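Local coordinates for protein IscA (Thermosynechococcus elongatus, PDB 1X0G) that binds a [2Fe-2S] cluster and is thought to act as a scaffold in iron-sulfur cluster biosynthesis, at the interface of chains A and B. Numbering follows the deposited sequence. Chains: chain A/B, IscA.

Contact 1: the interface of chains A and B. Residues chain A 57, 74-76; chain B 1-2.
B:Met1, the first residue of its chain, lies between A:Thr57 on one flank and A:Arg75 with A:Gly76 on the other, and buries more surface here than any neighbour. Its side chain can be followed outward from B:Met1 CB, which rests on the threonine, 3.8 Å from A:Thr57 CB. B:Met1 CG stays with the same partner and comes within 3.3 Å of the hydroxyl oxygen OG1 of A:Thr57. The thioether sulfur, B:Met1 SD, is still 4.1 Å from A:Thr57 CB, but the chain is bent at both CB-CG (chi2 -66°) and CG-SD (chi3 99°), which turns the terminal methyl away from A:Thr57 toward A:Arg75. B:Met1 CE accordingly lies 3.8 Å from A:Arg75 CB and a little farther from NE, the two side chains running at a slant to one another. The bent methionine thus bridges two separate segments of chain A, through contacts that are essentially van der Waals. Its backbone adds a weak hydrogen bond, from A:Gly76 N to B:Met1 O at 3.4 Å. Next along, B:Val2 contributes less: B:Val2 CG2 sits 4.1 Å from A:Leu74 O, and its own carbonyl oxygen faces the methyl CG2 of A:Thr57. In the fold, the N-terminus of chain B is laid between strand 55-59 of chain A and the loop that leaves helix 71-74 toward strand 78-84.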
ATOM      1  N   THR A  57      19.952  13.791   6.290  1.00 59.49           N
ATOM      2  CA  THR A  57      20.182  13.105   7.514  1.00 59.88           C
ATOM      3  C   THR A  57      21.460  12.357   7.397  1.00 61.12           C
ATOM      4  O   THR A  57      22.176  12.506   6.431  1.00 61.38           O
ATOM      5  CB  THR A  57      19.034  12.185   7.950  1.00 59.94           C
ATOM      6  OG1 THR A  57      19.117  11.973   9.371  1.00 60.59           O
ATOM      7  CG2 THR A  57      19.030  10.836   7.240  1.00 58.61           C
ATOM      8  N   LEU A  74       8.940  10.259   3.425  1.00 66.97           N
ATOM      9  CA  LEU A  74      10.212   9.566   3.507  1.00 65.51           C
ATOM     10  C   LEU A  74      10.776   9.397   4.901  1.00 65.99           C
ATOM     11  O   LEU A  74      11.394   8.364   5.156  1.00 66.32           O
ATOM     12  CB  LEU A  74      11.224  10.138   2.556  1.00 63.71           C
ATOM     13  CG  LEU A  74      11.009   9.739   1.085  1.00 61.18           C
ATOM     14  CD1 LEU A  74      12.018  10.468   0.219  1.00 54.96           C
ATOM     15  CD2 LEU A  74      11.084   8.232   0.689  1.00 56.18           C
ATOM     16  N   ARG A  75      10.577  10.369   5.804  1.00 66.01           N
ATOM     17  CA  ARG A  75      10.959  10.164   7.226  1.00 65.55           C
ATOM     18  C   ARG A  75      10.206   8.901   7.611  1.00 66.48           C
ATOM     19  O   ARG A  75       9.074   8.693   7.182  1.00 68.04           O
ATOM     20  CB  ARG A  75      10.580  11.353   8.083  1.00 64.55           C
ATOM     21  CG  ARG A  75       9.078  11.656   8.270  1.00 62.06           C
ATOM     22  CD  ARG A  75       8.843  13.080   8.913  1.00 56.71           C
ATOM     23  NE  ARG A  75       9.457  13.369  10.226  1.00 55.60           N
ATOM     24  CZ  ARG A  75       9.150  14.462  10.954  1.00 56.35           C
ATOM     25  NH1 ARG A  75       8.257  15.351  10.503  1.00 56.17           N
ATOM     26  NH2 ARG A  75       9.693  14.692  12.158  1.00 58.22           N
ATOM     27  N   GLY A  76      10.844   7.983   8.306  1.00 66.41           N
ATOM     28  CA  GLY A  76      10.119   6.759   8.618  1.00 65.05           C
ATOM     29  C   GLY A  76      10.567   5.611   7.766  1.00 65.01           C
ATOM     30  O   GLY A  76      10.467   4.483   8.186  1.00 66.47           O
TER
ATOM     31  N   MET B   1      13.846   9.771  10.611  1.00 66.63           N
ATOM     32  CA  MET B   1      14.574   9.964   9.320  1.00 67.10           C
ATOM     33  C   MET B   1      14.766   8.695   8.577  1.00 66.70           C
ATOM     34  O   MET B   1      14.192   7.639   8.919  1.00 67.50           O
ATOM     35  CB  MET B   1      15.945  10.568   9.535  1.00 67.61           C
ATOM     36  CG  MET B   1      15.920  11.966  10.179  1.00 70.02           C
ATOM     37  SD  MET B   1      15.155  13.116   9.003  1.00 73.64           S
ATOM     38  CE  MET B   1      13.490  13.201   9.654  1.00 76.00           C
ATOM     39  N   VAL B   2      15.551   8.794   7.516  1.00 65.46           N
ATOM     40  CA  VAL B   2      15.740   7.644   6.710  1.00 64.06           C
ATOM     41  C   VAL B   2      16.732   6.774   7.452  1.00 64.80           C
ATOM     42  O   VAL B   2      17.700   7.239   8.036  1.00 64.70           O
ATOM     43  CB  VAL B   2      16.275   8.016   5.382  1.00 64.33           C
ATOM     44  CG1 VAL B   2      16.285   6.791   4.462  1.00 63.62           C
ATOM     45  CG2 VAL B   2      15.421   9.057   4.763  1.00 64.27           C
TER

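Contact 2: the interface of chains A and B. Residues chain A 2-4, 9; chain B 58-60, 64, 79.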
ATOM      1  N   VAL A   2      -5.790  -6.715  16.438  1.00 72.87           N
ATOM      2  CA  VAL A   2      -6.383  -5.520  15.858  1.00 72.55           C
ATOM      3  C   VAL A   2      -6.832  -4.447  16.854  1.00 71.14           C
ATOM      4  O   VAL A   2      -7.500  -4.742  17.808  1.00 70.71           O
ATOM      5  CB  VAL A   2      -7.611  -5.839  15.010  1.00 73.19           C
ATOM      6  CG1 VAL A   2      -7.798  -4.731  13.966  1.00 75.31           C
ATOM      7  CG2 VAL A   2      -7.412  -7.103  14.261  1.00 74.31           C
ATOM      8  N   GLU A   3      -6.506  -3.192  16.599  1.00 69.98           N
ATOM      9  CA  GLU A   3      -7.144  -2.116  17.344  1.00 69.43           C
ATOM     10  C   GLU A   3      -8.180  -1.309  16.537  1.00 68.12           C
ATOM     11  O   GLU A   3      -8.057  -1.122  15.340  1.00 66.96           O
ATOM     12  CB  GLU A   3      -6.094  -1.224  17.876  1.00 69.67           C
ATOM     13  CG  GLU A   3      -4.747  -1.706  17.403  1.00 75.56           C
ATOM     14  CD  GLU A   3      -3.581  -0.828  17.914  1.00 81.57           C
ATOM     15  OE1 GLU A   3      -3.557  -0.535  19.126  1.00 82.97           O
ATOM     16  OE2 GLU A   3      -2.689  -0.431  17.110  1.00 86.35           O
ATOM     17  N   LEU A   4      -9.239  -0.879  17.211  1.00 66.31           N
ATOM     18  CA  LEU A   4     -10.247  -0.030  16.603  1.00 65.10           C
ATOM     19  C   LEU A   4     -10.312   1.187  17.435  1.00 63.26           C
ATOM     20  O   LEU A   4     -10.630   1.071  18.562  1.00 64.46           O
ATOM     21  CB  LEU A   4     -11.587  -0.704  16.668  1.00 64.40           C
ATOM     22  CG  LEU A   4     -11.563  -2.064  16.012  1.00 65.59           C
ATOM     23  CD1 LEU A   4     -12.677  -2.868  16.583  1.00 65.80           C
ATOM     24  CD2 LEU A   4     -11.740  -1.913  14.502  1.00 68.66           C
ATOM     25  N   ILE A   9     -15.223   2.741  16.250  1.00 65.28           N
ATOM     26  CA  ILE A   9     -16.336   2.134  16.948  1.00 65.38           C
ATOM     27  C   ILE A   9     -17.690   2.860  16.720  1.00 65.48           C
ATOM     28  O   ILE A   9     -18.710   2.210  16.462  1.00 65.11           O
ATOM     29  CB  ILE A   9     -15.909   1.970  18.409  1.00 66.14           C
ATOM     30  CG1 ILE A   9     -14.866   0.839  18.464  1.00 66.76           C
ATOM     31  CG2 ILE A   9     -17.100   1.763  19.376  1.00 64.36           C
ATOM     32  CD1 ILE A   9     -13.940   0.870  19.684  1.00 68.24           C
TER
ATOM     33  N   GLN B  58     -10.708  -8.698  20.491  1.00 71.27           N
ATOM     34  CA  GLN B  58     -11.503  -7.650  21.096  1.00 71.97           C
ATOM     35  C   GLN B  58     -10.807  -6.315  21.109  1.00 72.03           C
ATOM     36  O   GLN B  58      -9.608  -6.177  21.433  1.00 72.47           O
ATOM     37  CB  GLN B  58     -11.903  -8.055  22.527  1.00 72.11           C
ATOM     38  CG  GLN B  58     -13.255  -8.758  22.597  1.00 73.79           C
ATOM     39  CD  GLN B  58     -14.138  -8.173  23.698  1.00 77.76           C
ATOM     40  OE1 GLN B  58     -15.227  -7.628  23.437  1.00 78.38           O
ATOM     41  NE2 GLN B  58     -13.653  -8.253  24.935  1.00 76.33           N
ATOM     42  N   SER B  59     -11.592  -5.319  20.763  1.00 72.35           N
ATOM     43  CA  SER B  59     -11.166  -3.962  20.940  1.00 72.67           C
ATOM     44  C   SER B  59     -12.329  -3.208  21.485  1.00 72.70           C
ATOM     45  O   SER B  59     -13.398  -3.101  20.866  1.00 72.17           O
ATOM     46  CB  SER B  59     -10.650  -3.336  19.657  1.00 72.09           C
ATOM     47  OG  SER B  59      -9.787  -2.279  20.031  1.00 74.43           O
ATOM     48  N   GLN B  60     -12.121  -2.757  22.710  1.00 73.15           N
ATOM     49  CA  GLN B  60     -13.061  -1.898  23.357  1.00 73.58           C
ATOM     50  C   GLN B  60     -14.465  -2.441  23.226  1.00 72.55           C
ATOM     51  O   GLN B  60     -15.403  -1.747  22.811  1.00 72.36           O
ATOM     52  CB  GLN B  60     -12.945  -0.515  22.757  1.00 74.26           C
ATOM     53  CG  GLN B  60     -11.504  -0.135  22.478  1.00 78.53           C
ATOM     54  CD  GLN B  60     -11.430   1.283  21.982  1.00 84.51           C
ATOM     55  OE1 GLN B  60     -11.981   2.181  22.627  1.00 88.21           O
ATOM     56  NE2 GLN B  60     -10.787   1.504  20.829  1.00 82.46           N
ATOM     57  N   ILE B  64     -14.429  -9.105  17.502  1.00 62.40           N
ATOM     58  CA  ILE B  64     -13.764  -9.078  16.198  1.00 63.14           C
ATOM     59  C   ILE B  64     -13.410 -10.518  15.798  1.00 64.31           C
ATOM     60  O   ILE B  64     -12.626 -11.200  16.511  1.00 65.09           O
ATOM     61  CB  ILE B  64     -12.459  -8.293  16.343  1.00 63.85           C
ATOM     62  CG1 ILE B  64     -12.798  -6.878  16.846  1.00 63.46           C
ATOM     63  CG2 ILE B  64     -11.577  -8.404  15.088  1.00 60.66           C
ATOM     64  CD1 ILE B  64     -11.625  -6.023  17.008  1.00 66.85           C
ATOM     65  N   VAL B  79      -7.448   0.113  13.154  1.00 65.46           N
ATOM     66  CA  VAL B  79      -8.453   0.671  12.285  1.00 62.81           C
ATOM     67  C   VAL B  79      -8.996   2.015  12.823  1.00 63.94           C
ATOM     68  O   VAL B  79      -9.674   2.118  13.890  1.00 65.06           O
ATOM     69  CB  VAL B  79      -9.554  -0.310  12.100  1.00 62.83           C
ATOM     70  CG1 VAL B  79     -10.639   0.278  11.230  1.00 60.20           C
ATOM     71  CG2 VAL B  79      -9.007  -1.700  11.589  1.00 59.99           C
TER
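A:Leu4 is wedged among B:Ser59, B:Ile64 and B:Val79, and with B:Ser59 it hides the most surface in this patch. Its two methyls divide the work. A:Leu4 CD1 meets the isoleucine tip to tip, 3.4 Å from B:Ile64 CD1, and also touches B:Ser59 CB. A:Leu4 CD2 turns to the valine, 3.6 Å from B:Val79 CB, where the two side chains lie alongside each other and point the same way. With CG anti to the carbonyl carbon (chi1 -57°), the branch point of the leucine stands over B:Ser59 CB and the methyls fork toward the two strands. Replacing A:Leu4 by an alanine removes both methyls and is likely to leave a gap between B:Ile64 and B:Val79. B:Ser59 adds a polar tie: its hydroxyl OG accepts a hydrogen bond from A:Leu4 N at 3.2 Å. On the other edge of the segment, B:Val79 N donates to A:Glu3 O at 2.6 Å, the donor tilted 21° from the carbonyl plane. A:Ile9, from helix 6-16, lays its CD1 methyl at a slant over the aliphatic part of B:Gln60, whose amide is doubtfully placed. The short strand 3-4 of chain A joins strand 78-84 of chain B through a parallel bridge between A:Leu4 and B:Val79; this may form part of the protein's domain swapping and probably fastens the two subunits within the tetramer.

About 30 Å separates the C-alpha centres of contact 1 and contact 2, which lie toward opposite ends of the A/B pair. Both use the same elements with the chains exchanged: an N-terminal segment of one subunit placed against strand 55-59 of the other. Residue 2 belongs to both, from chain B in contact 1 and from chain A in contact 2. Contact 1 shows the start of this segment, contact 2 its continuation through strand 3-4 into helix 6-16. Because the interface is two-fold symmetric, each subunit both gives and receives an N-terminus, a reciprocal embrace that would probably resist separation of the two chains within the tetrameric assembly.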